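Local coordinates for protein D-glyceraldehyde dehydrogenase (NADP(+)) (PDB 5IZD) that oxidises D-glyceraldehyde to (R)-glycerate with NADP+ as coenzyme in the non-phosphorylated Entner-Doudoroff pathway, working as a homotetramer, at residues Gly17-Lys22 against Arg33-Thr38; Leu59-Arg64 against Glu113-Leu118; Glu88-Pro93 against Ser175-Ser180; Arg130-Tyr135 against Asn472-Tyr477. One frame throughout, in Å; residues are numbered along the deposited sequence.

Contact 1. Residues Gly17-Lys22 against Arg33-Thr38; sequences GKTVDK and RFEAAT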
# COMPACT_ATOMS: atom_id res chain seq x y z
N GLY A 17 -43.21 -1.95 25.90
CA GLY A 17 -43.24 -0.68 26.62
C GLY A 17 -42.35 -0.46 27.84
O GLY A 17 -42.44 0.58 28.46
N LYS A 18 -41.47 -1.41 28.18
CA LYS A 18 -40.65 -1.29 29.39
C LYS A 18 -39.49 -0.32 29.19
O LYS A 18 -38.99 -0.12 28.06
CB LYS A 18 -40.14 -2.66 29.85
CG LYS A 18 -41.17 -3.44 30.69
CD LYS A 18 -40.94 -4.95 30.64
CE LYS A 18 -42.15 -5.69 31.24
NZ LYS A 18 -41.89 -7.17 31.09
N THR A 19 -39.10 0.31 30.30
CA THR A 19 -37.97 1.25 30.34
C THR A 19 -37.04 1.02 31.53
O THR A 19 -37.43 0.38 32.48
CB THR A 19 -38.46 2.70 30.43
OG1 THR A 19 -39.17 2.86 31.65
CG2 THR A 19 -39.39 3.02 29.28
N VAL A 20 -35.84 1.60 31.48
CA VAL A 20 -34.82 1.46 32.49
C VAL A 20 -34.35 2.85 32.92
O VAL A 20 -34.20 3.75 32.08
CB VAL A 20 -33.61 0.70 31.91
CG1 VAL A 20 -32.54 0.44 32.95
CG2 VAL A 20 -34.06 -0.62 31.27
N ASP A 21 -34.13 3.03 34.23
CA ASP A 21 -33.66 4.31 34.73
C ASP A 21 -32.17 4.56 34.45
O ASP A 21 -31.36 3.67 34.54
CB ASP A 21 -33.90 4.42 36.25
CG ASP A 21 -35.36 4.46 36.61
OD1 ASP A 21 -36.17 4.83 35.73
OD2 ASP A 21 -35.69 4.16 37.78
N LYS A 22 -31.85 5.82 34.18
CA LYS A 22 -30.47 6.33 34.13
C LYS A 22 -30.22 7.23 35.35
O LYS A 22 -31.00 8.17 35.59
CB LYS A 22 -30.28 7.14 32.85
CG LYS A 22 -29.14 8.16 32.85
CD LYS A 22 -27.83 7.48 32.93
CE LYS A 22 -26.73 8.53 33.04
NZ LYS A 22 -25.46 7.88 33.51
N ARG A 33 -34.54 8.08 31.31
CA ARG A 33 -34.94 6.71 31.07
C ARG A 33 -34.65 6.38 29.62
O ARG A 33 -34.57 7.26 28.78
CB ARG A 33 -36.45 6.51 31.31
CG ARG A 33 -36.84 6.25 32.76
CD ARG A 33 -38.29 6.67 33.05
NE ARG A 33 -38.44 8.09 32.72
CZ ARG A 33 -38.00 9.12 33.46
NH1 ARG A 33 -37.45 8.95 34.68
NH2 ARG A 33 -38.14 10.36 33.00
N PHE A 34 -34.54 5.10 29.35
CA PHE A 34 -34.44 4.63 27.98
C PHE A 34 -35.30 3.40 27.78
O PHE A 34 -35.62 2.69 28.73
CB PHE A 34 -32.98 4.36 27.59
CG PHE A 34 -32.25 3.37 28.47
CD1 PHE A 34 -31.60 3.78 29.64
CD2 PHE A 34 -32.17 2.03 28.11
CE1 PHE A 34 -30.87 2.85 30.42
CE2 PHE A 34 -31.43 1.11 28.88
CZ PHE A 34 -30.76 1.52 30.02
N GLU A 35 -35.66 3.16 26.53
CA GLU A 35 -36.47 1.99 26.20
C GLU A 35 -35.68 0.67 26.33
O GLU A 35 -34.50 0.58 25.93
CB GLU A 35 -37.07 2.13 24.80
CG GLU A 35 -37.94 3.37 24.66
CD GLU A 35 -39.26 3.23 25.43
OE1 GLU A 35 -39.95 2.19 25.24
OE2 GLU A 35 -39.57 4.14 26.22
N ALA A 36 -36.31 -0.33 26.95
CA ALA A 36 -35.76 -1.71 26.97
C ALA A 36 -36.15 -2.51 25.74
O ALA A 36 -37.17 -3.14 25.72
CB ALA A 36 -36.17 -2.45 28.25
N ALA A 37 -35.36 -2.46 24.69
CA ALA A 37 -35.72 -3.20 23.48
C ALA A 37 -35.96 -4.72 23.72
O ALA A 37 -35.23 -5.34 24.47
CB ALA A 37 -34.63 -3.03 22.41
N THR A 38 -36.94 -5.33 23.06
CA THR A 38 -37.09 -6.79 23.07
C THR A 38 -36.29 -7.50 21.95
O THR A 38 -35.81 -6.88 20.99
CB THR A 38 -38.54 -7.17 22.82
OG1 THR A 38 -38.91 -6.78 21.48
CG2 THR A 38 -39.45 -6.50 23.80
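The two strands of the N-terminal beta hairpin, 19-23 and 30-35, meet here, and Val20 and Phe34 form a hydrogen-bonded pair. Val20 N donates to Phe34 O at 3.0 Å, and Phe34 N returns a bond to Val20 O at 3.1 Å. Ala36 N donates to Lys18 O at 2.9 Å, from above the carbonyl plane. With CG between the backbone N and the carbonyl carbon (chi1 58°), the Phe34 ring lies against Val20, whose CB sits over one face, offset toward the rim, in a CH-pi contact 3.8 Å from the centroid. An alanine in place of Phe34 would probably leave the Val20 side chain without its aromatic partner and open a gap beside Ser175. On the other face of the sheet, Asp21 and Arg33 lie side by side. Asp21 OD1 stays 4.4 Å from Arg33 NH1, beyond a salt bridge, while Arg33 NH2 is bridged to Asp2. At the non-hydrogen-bonded pair Thr19-Glu35 the side chains diverge, yet Thr19 CG2 comes within 3.3 Å of Glu35 OE2. Glu35 OE1 is held by Ser14 N. This is an antiparallel beta hairpin whose strand 19-23 is an outermost strand of the four-stranded N-terminal sheet.

Contact 2. Residues Leu59-Arg64 against Glu113-Leu118; sequences LGSVER and EWARKL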
# COMPACT_ATOMS: atom_id res chain seq x y z
N LEU A 59 -24.99 3.25 -3.55
CA LEU A 59 -24.71 4.69 -3.61
C LEU A 59 -23.24 5.06 -3.86
O LEU A 59 -22.96 6.13 -4.37
CB LEU A 59 -25.08 5.38 -2.28
CG LEU A 59 -26.51 5.72 -1.89
CD1 LEU A 59 -26.46 6.63 -0.64
CD2 LEU A 59 -27.22 6.42 -3.02
N GLY A 60 -22.31 4.20 -3.43
CA GLY A 60 -20.90 4.51 -3.49
C GLY A 60 -20.39 5.37 -2.33
O GLY A 60 -21.16 6.08 -1.66
N SER A 61 -19.08 5.31 -2.14
CA SER A 61 -18.46 5.98 -1.01
C SER A 61 -18.58 7.52 -1.08
O SER A 61 -18.78 8.15 -0.04
CB SER A 61 -17.02 5.52 -0.81
OG SER A 61 -16.17 6.00 -1.83
N VAL A 62 -18.56 8.11 -2.28
CA VAL A 62 -18.62 9.61 -2.38
C VAL A 62 -19.95 10.16 -1.84
O VAL A 62 -19.97 11.10 -1.03
CB VAL A 62 -18.42 10.16 -3.80
CG1 VAL A 62 -18.60 11.68 -3.87
CG2 VAL A 62 -17.03 9.82 -4.32
N GLU A 63 -21.03 9.57 -2.34
CA GLU A 63 -22.35 9.97 -1.89
C GLU A 63 -22.56 9.64 -0.41
O GLU A 63 -23.18 10.42 0.28
CB GLU A 63 -23.42 9.34 -2.77
CG GLU A 63 -23.50 9.95 -4.18
CD GLU A 63 -23.72 11.48 -4.22
OE1 GLU A 63 -23.07 12.16 -5.05
OE2 GLU A 63 -24.47 12.06 -3.42
N ARG A 64 -22.00 8.52 0.08
CA ARG A 64 -22.15 8.20 1.48
C ARG A 64 -21.37 9.24 2.29
O ARG A 64 -21.87 9.70 3.31
CB ARG A 64 -21.75 6.75 1.82
CG ARG A 64 -22.65 5.67 1.27
CD ARG A 64 -22.29 4.29 1.78
NE ARG A 64 -20.92 3.86 1.44
CZ ARG A 64 -20.53 3.13 0.38
NH1 ARG A 64 -21.43 2.68 -0.49
NH2 ARG A 64 -19.23 2.81 0.23
N GLU A 113 -13.16 11.24 4.93
CA GLU A 113 -12.09 11.53 3.92
C GLU A 113 -11.50 10.32 3.18
O GLU A 113 -10.80 10.49 2.17
CB GLU A 113 -10.95 12.36 4.52
CG GLU A 113 -11.35 13.81 4.96
CD GLU A 113 -10.29 14.48 5.83
OE1 GLU A 113 -9.51 13.73 6.44
OE2 GLU A 113 -10.19 15.73 5.91
N TRP A 114 -11.83 9.14 3.64
CA TRP A 114 -11.40 7.91 3.00
C TRP A 114 -12.23 7.56 1.76
O TRP A 114 -11.97 6.58 1.13
CB TRP A 114 -11.36 6.76 3.97
CG TRP A 114 -10.14 6.73 4.75
CD1 TRP A 114 -10.03 6.97 6.04
CD2 TRP A 114 -8.83 6.37 4.29
NE1 TRP A 114 -8.76 6.82 6.45
CE2 TRP A 114 -7.99 6.46 5.38
CE3 TRP A 114 -8.30 6.01 3.06
CZ2 TRP A 114 -6.64 6.18 5.30
CZ3 TRP A 114 -6.97 5.76 2.98
CH2 TRP A 114 -6.16 5.84 4.08
N ALA A 115 -13.21 8.38 1.43
CA ALA A 115 -14.03 8.15 0.26
C ALA A 115 -13.18 7.96 -1.04
O ALA A 115 -12.25 8.70 -1.30
CB ALA A 115 -15.05 9.27 0.09
N ARG A 116 -13.54 6.94 -1.81
CA ARG A 116 -12.87 6.56 -3.06
C ARG A 116 -11.34 6.46 -2.99
O ARG A 116 -10.65 6.74 -3.93
CB ARG A 116 -13.37 7.39 -4.24
CG ARG A 116 -13.10 8.86 -4.18
CD ARG A 116 -13.76 9.63 -5.32
NE ARG A 116 -13.81 11.03 -5.01
CZ ARG A 116 -13.87 12.02 -5.88
NH1 ARG A 116 -13.88 11.81 -7.19
NH2 ARG A 116 -13.93 13.24 -5.43
N LYS A 117 -10.84 6.03 -1.85
CA LYS A 117 -9.43 5.87 -1.60
C LYS A 117 -9.03 4.51 -1.04
O LYS A 117 -7.88 4.25 -0.88
CB LYS A 117 -8.93 6.96 -0.67
CG LYS A 117 -8.88 8.34 -1.26
CD LYS A 117 -8.48 9.34 -0.20
CE LYS A 117 -8.92 10.76 -0.49
NZ LYS A 117 -10.39 10.88 -0.57
N LEU A 118 -9.98 3.65 -0.71
CA LEU A 118 -9.68 2.33 -0.17
C LEU A 118 -9.75 1.32 -1.31
O LEU A 118 -10.70 0.61 -1.48
CB LEU A 118 -10.63 1.96 0.96
CG LEU A 118 -10.46 2.83 2.22
CD1 LEU A 118 -11.61 2.61 3.17
CD2 LEU A 118 -9.14 2.60 2.89
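Ser61 OG and the backbone of Arg116 form the tight part of this contact. Arg116 N donates to Ser61 OG at 2.8 Å, with an N-H...O angle of 144°. The hydroxyl is placed by chi1 of 71°, which sets OG between the backbone N and the carbonyl carbon. Ala115 CB packs close by, 3.9 Å from Ser61 O. Ser61 and Ala115 are both buried. Ser61 OG is also hydrogen-bonded to Glu124 of the third subunit, so two partners hold it.

The looser side is more exposed and apolar in its touch. Val62 CG2 meets the Arg116 chain at CD, 3.4 Å away, and at NE. The Arg116 chain is extended from CG to NE, and its guanidinium reaches the second subunit. There NH2 makes a salt bridge to Asp106, and NH1 bonds to Gln444, both of that subunit.

Within the turn of 113-118, Lys117 NZ donates to Glu113 O at 2.8 Å and to Ala115 O at 3.0 Å. It also bridges to Glu113 of the second subunit. The chemistry implies a junction: Ser61 OG joins helix 39-77 to this loop and to Glu124 of the third subunit, while the charged side chains of Arg116 and Lys117 pair with the second subunit.

Contact 3. Residues Glu88-Pro93 against Ser175-Ser180; sequences EENGKP and SDTPGS. With NAP (NADP nicotinamide-adenine-dinucleotide phosphate), chain I.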
# COMPACT_ATOMS: atom_id res chain seq x y z
N GLU A 88 -23.84 15.81 31.85
CA GLU A 88 -24.99 15.32 32.67
C GLU A 88 -24.91 13.78 32.89
O GLU A 88 -25.06 13.30 34.02
CB GLU A 88 -26.35 15.70 32.06
CG GLU A 88 -26.77 17.18 32.12
N GLU A 89 -24.66 13.01 31.82
CA GLU A 89 -24.63 11.55 31.94
C GLU A 89 -23.41 10.96 32.60
O GLU A 89 -23.47 9.90 33.22
CB GLU A 89 -24.81 10.86 30.56
CG GLU A 89 -26.21 11.04 29.94
CD GLU A 89 -26.46 10.05 28.76
OE1 GLU A 89 -27.59 9.50 28.72
OE2 GLU A 89 -25.55 9.79 27.89
N ASN A 90 -22.29 11.61 32.40
CA ASN A 90 -20.99 11.08 32.84
C ASN A 90 -20.37 11.91 33.97
O ASN A 90 -19.54 11.40 34.67
CB ASN A 90 -20.02 11.00 31.67
CG ASN A 90 -20.39 9.92 30.66
OD1 ASN A 90 -21.46 9.97 30.01
ND2 ASN A 90 -19.52 8.92 30.51
N GLY A 91 -20.78 13.17 34.14
CA GLY A 91 -20.20 14.05 35.16
C GLY A 91 -18.80 14.50 34.76
O GLY A 91 -18.05 14.98 35.61
N LYS A 92 -18.44 14.38 33.47
CA LYS A 92 -17.11 14.81 33.00
C LYS A 92 -16.84 16.30 33.21
O LYS A 92 -17.74 17.13 32.97
CB LYS A 92 -16.92 14.57 31.50
CG LYS A 92 -17.00 13.12 31.08
CD LYS A 92 -16.13 12.79 29.88
CE LYS A 92 -16.43 11.37 29.46
NZ LYS A 92 -15.51 10.92 28.43
N PRO A 93 -15.62 16.65 33.65
CA PRO A 93 -15.30 18.08 33.62
C PRO A 93 -15.52 18.73 32.24
O PRO A 93 -15.29 18.07 31.20
CB PRO A 93 -13.83 18.09 34.01
CG PRO A 93 -13.69 16.93 34.94
CD PRO A 93 -14.52 15.88 34.26
N SER A 175 -25.80 0.86 28.71
CA SER A 175 -26.97 1.25 29.51
C SER A 175 -26.71 2.42 30.45
O SER A 175 -27.68 3.03 30.94
CB SER A 175 -27.50 0.08 30.32
OG SER A 175 -28.10 -0.82 29.43
N ASP A 176 -25.44 2.76 30.70
CA ASP A 176 -25.15 3.93 31.50
C ASP A 176 -25.22 5.26 30.72
O ASP A 176 -25.26 6.31 31.36
CB ASP A 176 -23.77 3.83 32.14
CG ASP A 176 -23.70 2.75 33.19
OD1 ASP A 176 -24.21 2.99 34.30
OD2 ASP A 176 -23.15 1.67 32.90
N THR A 177 -25.20 5.22 29.39
CA THR A 177 -25.05 6.42 28.57
C THR A 177 -25.86 6.37 27.26
O THR A 177 -25.33 6.65 26.20
CB THR A 177 -23.57 6.72 28.20
OG1 THR A 177 -23.03 5.64 27.43
CG2 THR A 177 -22.70 6.97 29.41
N PRO A 178 -27.19 6.12 27.36
CA PRO A 178 -27.97 6.14 26.15
C PRO A 178 -28.05 7.51 25.40
O PRO A 178 -28.20 7.51 24.18
CB PRO A 178 -29.35 5.73 26.65
CG PRO A 178 -29.44 6.26 28.05
CD PRO A 178 -28.04 5.89 28.54
N GLY A 179 -28.00 8.63 26.13
CA GLY A 179 -28.41 9.97 25.63
C GLY A 179 -27.44 10.49 24.54
O GLY A 179 -27.84 11.04 23.51
N SER A 180 -26.15 10.33 24.79
CA SER A 180 -25.19 10.90 23.85
C SER A 180 -25.24 10.13 22.52
O SER A 180 -25.17 10.71 21.44
CB SER A 180 -23.79 10.99 24.50
OG SER A 180 -23.35 9.72 24.91
PA NAP I . -19.14 -3.75 29.17
O1A NAP I . -20.02 -4.65 29.98
O2A NAP I . -17.96 -4.37 28.44
O5B NAP I . -20.09 -2.94 28.11
C5B NAP I . -19.70 -2.59 26.76
C4B NAP I . -20.90 -2.74 25.80
O4B NAP I . -21.23 -4.13 25.64
C3B NAP I . -22.19 -2.08 26.35
O3B NAP I . -22.98 -1.58 25.23
C2B NAP I . -22.89 -3.23 27.02
O2B NAP I . -24.27 -3.00 27.26
C1B NAP I . -22.62 -4.34 26.04
N9A NAP I . -22.80 -5.70 26.56
C8A NAP I . -22.80 -6.13 27.86
N7A NAP I . -23.01 -7.42 27.95
C5A NAP I . -23.13 -7.85 26.63
C6A NAP I . -23.35 -9.10 26.05
N6A NAP I . -23.48 -10.22 26.78
N1A NAP I . -23.42 -9.19 24.71
C2A NAP I . -23.31 -8.07 23.98
N3A NAP I . -23.11 -6.83 24.44
C4A NAP I . -23.02 -6.80 25.79
O3 NAP I . -18.62 -2.61 30.14
PN NAP I . -18.90 -2.36 31.70
O1N NAP I . -20.36 -2.03 31.92
O2N NAP I . -17.98 -1.27 32.20
O5D NAP I . -18.55 -3.71 32.38
P2B NAP I . -24.77 -2.68 28.82
O1X NAP I . -26.30 -2.57 28.75
O2X NAP I . -24.19 -1.41 29.23
O3X NAP I . -24.37 -3.81 29.71
O HOH W 1 -23.10 10.68 27.63
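Glu89 CG lies anti to the carbonyl carbon (chi1 -68°) and its CD continues outward (chi2 -165°), which carries the carboxylate to the first turn of helix 178-190. There Gly179 N donates to Glu89 OE1 at 2.8 Å, on the syn side and 21° out of the carboxylate plane. Ser180 N donates to Glu89 OE2 at 3.2 Å, from above that plane. Two successive backbone N-H groups at a helix start thus meet one carboxylate. The helix end would probably favour its negative charge. Space is close: a side chain at Gly179 would point at the glutamate and run into OE1.

A water joins the groups. It donates to Glu89 OE2 at 2.6 Å and to Asn90 OD1 at 3.0 Å, and accepts from Ser180 OG at 2.9 Å. Asn90 OD1 also touches Thr177 CG2 at 3.3 Å, the two side chains crossing at about a right angle. Asn90 ND2 is bonded to Trp148 O.

At the other end of 175-180, Ser175 binds the 2'-phosphate of NADP. Ser175 N donates to O2X, and Ser175 OG donates to O1X at 2.6 Å. Lys172 also bonds to NADP. The chain after strand 168-172 thus forms the strand-loop-helix connection of the coenzyme domain of an aldehyde dehydrogenase: its loop binds the 2'-phosphate through Ser175, and its helix start is met by Glu89.

Contact 4. Residues Arg130-Tyr135 against Asn472-Tyr477; sequences RKIFQY and NIYVDY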
# COMPACT_ATOMS: atom_id res chain seq x y z
N ARG A 130 -4.81 -14.46 -17.88
CA ARG A 130 -5.49 -14.58 -16.62
C ARG A 130 -5.09 -13.41 -15.71
O ARG A 130 -3.91 -13.01 -15.69
CB ARG A 130 -5.12 -15.88 -15.93
CG ARG A 130 -5.90 -17.07 -16.46
CD ARG A 130 -5.37 -18.37 -15.89
NE ARG A 130 -6.11 -19.49 -16.45
CZ ARG A 130 -6.08 -20.73 -16.01
NH1 ARG A 130 -5.29 -21.09 -15.00
NH2 ARG A 130 -6.81 -21.65 -16.62
N LYS A 131 -6.05 -12.89 -14.98
CA LYS A 131 -5.81 -11.90 -13.91
C LYS A 131 -6.63 -12.29 -12.69
O LYS A 131 -7.61 -13.03 -12.78
CB LYS A 131 -6.18 -10.46 -14.35
CG LYS A 131 -5.32 -9.90 -15.52
CD LYS A 131 -3.86 -9.67 -15.08
CE LYS A 131 -2.92 -9.18 -16.17
NZ LYS A 131 -2.64 -10.21 -17.22
N ILE A 132 -6.23 -11.77 -11.54
CA ILE A 132 -6.97 -11.94 -10.29
C ILE A 132 -7.36 -10.54 -9.77
O ILE A 132 -6.52 -9.73 -9.45
CB ILE A 132 -6.14 -12.75 -9.30
CG1 ILE A 132 -5.83 -14.12 -9.88
CG2 ILE A 132 -6.89 -12.91 -7.96
CD1 ILE A 132 -4.82 -14.89 -9.05
N PHE A 133 -8.66 -10.26 -9.75
CA PHE A 133 -9.15 -8.96 -9.31
C PHE A 133 -9.51 -9.09 -7.84
O PHE A 133 -10.29 -9.97 -7.42
CB PHE A 133 -10.33 -8.52 -10.17
CG PHE A 133 -9.99 -8.36 -11.60
CD1 PHE A 133 -9.34 -7.22 -12.04
CD2 PHE A 133 -10.18 -9.40 -12.52
CE1 PHE A 133 -8.93 -7.11 -13.37
CE2 PHE A 133 -9.84 -9.26 -13.85
CZ PHE A 133 -9.20 -8.10 -14.28
N GLN A 134 -8.97 -8.20 -7.02
CA GLN A 134 -9.34 -8.23 -5.60
C GLN A 134 -10.14 -7.01 -5.23
O GLN A 134 -9.61 -5.95 -5.20
CB GLN A 134 -8.09 -8.39 -4.77
CG GLN A 134 -7.40 -9.69 -5.12
CD GLN A 134 -6.10 -9.90 -4.43
OE1 GLN A 134 -5.28 -8.99 -4.34
NE2 GLN A 134 -5.90 -11.10 -3.93
N TYR A 135 -11.43 -7.18 -4.96
CA TYR A 135 -12.32 -6.06 -4.64
C TYR A 135 -12.44 -5.94 -3.13
O TYR A 135 -12.34 -6.93 -2.43
CB TYR A 135 -13.74 -6.30 -5.18
CG TYR A 135 -13.93 -6.11 -6.65
CD1 TYR A 135 -12.89 -6.23 -7.54
CD2 TYR A 135 -15.20 -5.81 -7.16
CE1 TYR A 135 -13.10 -6.07 -8.88
CE2 TYR A 135 -15.39 -5.65 -8.53
CZ TYR A 135 -14.32 -5.79 -9.38
OH TYR A 135 -14.41 -5.66 -10.73
N ASN A 472 -12.00 -12.24 -4.27
CA ASN A 472 -11.20 -12.42 -5.50
C ASN A 472 -12.07 -12.88 -6.65
O ASN A 472 -12.99 -13.70 -6.48
CB ASN A 472 -10.08 -13.48 -5.36
CG ASN A 472 -9.31 -13.39 -4.04
OD1 ASN A 472 -8.17 -12.90 -3.98
ND2 ASN A 472 -9.95 -13.88 -2.96
N ILE A 473 -11.72 -12.40 -7.82
CA ILE A 473 -12.30 -12.87 -9.03
C ILE A 473 -11.15 -13.27 -9.98
O ILE A 473 -10.36 -12.43 -10.37
CB ILE A 473 -13.22 -11.82 -9.67
CG1 ILE A 473 -14.27 -11.33 -8.65
CG2 ILE A 473 -13.91 -12.42 -10.88
CD1 ILE A 473 -13.87 -10.10 -7.86
N TYR A 474 -11.11 -14.55 -10.33
CA TYR A 474 -10.08 -15.15 -11.15
C TYR A 474 -10.70 -15.20 -12.53
O TYR A 474 -11.74 -15.84 -12.71
CB TYR A 474 -9.80 -16.57 -10.66
CG TYR A 474 -8.94 -16.72 -9.41
CD1 TYR A 474 -9.42 -16.42 -8.15
CD2 TYR A 474 -7.62 -17.21 -9.51
CE1 TYR A 474 -8.65 -16.55 -7.01
CE2 TYR A 474 -6.82 -17.40 -8.38
CZ TYR A 474 -7.34 -17.04 -7.13
OH TYR A 474 -6.53 -17.25 -6.06
N VAL A 475 -10.12 -14.52 -13.51
CA VAL A 475 -10.73 -14.52 -14.83
C VAL A 475 -9.73 -15.10 -15.82
O VAL A 475 -8.58 -14.72 -15.78
CB VAL A 475 -11.12 -13.11 -15.29
CG1 VAL A 475 -11.75 -13.18 -16.68
CG2 VAL A 475 -12.15 -12.47 -14.35
N ASP A 476 -10.21 -16.01 -16.68
CA ASP A 476 -9.44 -16.50 -17.84
C ASP A 476 -10.07 -15.93 -19.10
O ASP A 476 -11.17 -16.25 -19.45
CB ASP A 476 -9.45 -18.02 -17.86
CG ASP A 476 -8.51 -18.63 -18.95
OD1 ASP A 476 -8.60 -18.23 -20.13
OD2 ASP A 476 -7.69 -19.53 -18.64
N TYR A 477 -9.32 -15.13 -19.83
CA TYR A 477 -9.78 -14.56 -21.08
C TYR A 477 -8.91 -14.96 -22.30
O TYR A 477 -8.84 -14.25 -23.30
CB TYR A 477 -9.82 -13.07 -20.96
CG TYR A 477 -8.58 -12.42 -20.43
CD1 TYR A 477 -8.42 -12.24 -19.06
CD2 TYR A 477 -7.56 -11.94 -21.29
CE1 TYR A 477 -7.29 -11.64 -18.54
CE2 TYR A 477 -6.43 -11.32 -20.79
CZ TYR A 477 -6.32 -11.16 -19.40
OH TYR A 477 -5.25 -10.53 -18.83
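Asp476 OD2 is gripped by two nitrogens of Arg130, NE at 2.7 Å and NH2 at 3.1 Å. The approach is side-on, and OD2 lies close to the guanidinium plane. The Arg130 chain is extended from CG to NE (chi3 -178°), which carries NE to Asp476 OD2. Asp476 OD1 is bonded to Ser478. An alanine at Arg130 would probably leave the Asp476 carboxylate without its charged mate.

Lys131-Val475 and Phe133-Ile473 are the hydrogen-bonded pairs of these antiparallel strands (162°). On the Arg130 face, Gln134 NE2 donates to Asn472 OD1 at 2.9 Å, nearly straight at 167°. Asn472 ND2 is hydrogen-bonded to Tyr446 O of the fourth subunit. Ile132 CG1 lies over one face of the Tyr474 ring, 4.0 Å from its centroid. On the other face of the sheet, Ile473 CD1 sits over the Tyr135 ring.

Lys131 NZ donates to Tyr477 OH at 3.1 Å and makes a salt bridge to Glu426 of the second subunit. Strand 130-145 lies between 120-124 and 468-476, and 468-476 is continued by a parallel strand of the fourth subunit. The chemistry implies strands joined by backbone bonds and the Arg130-Asp476 pair, with polar side chains reaching other subunits.

How the contacts relate
Contacts 1 and 3 are neighbours, with centres 16 Å apart. Lys22 NZ of contact 1 probably bonds to two carbonyls of contact 3, Asp176 O at 2.7 Å and Glu89 O at 2.8 Å. The Phe34 ring packs on Ser175 and Pro178, so the N-terminal hairpin lies beside the coenzyme site; the side chain of Phe34 is about 6 Å from NADP. In contact 3, Asn90 lies about 6 Å, side chain to side chain, from Asn149, probably the transition-state stabiliser. Contacts 2 and 4 lie away from the annotated sites. Their centres are 23 Å apart, and both touch the third subunit. Contact 4 is about 50 Å, centre to centre, from contacts 1 and 3.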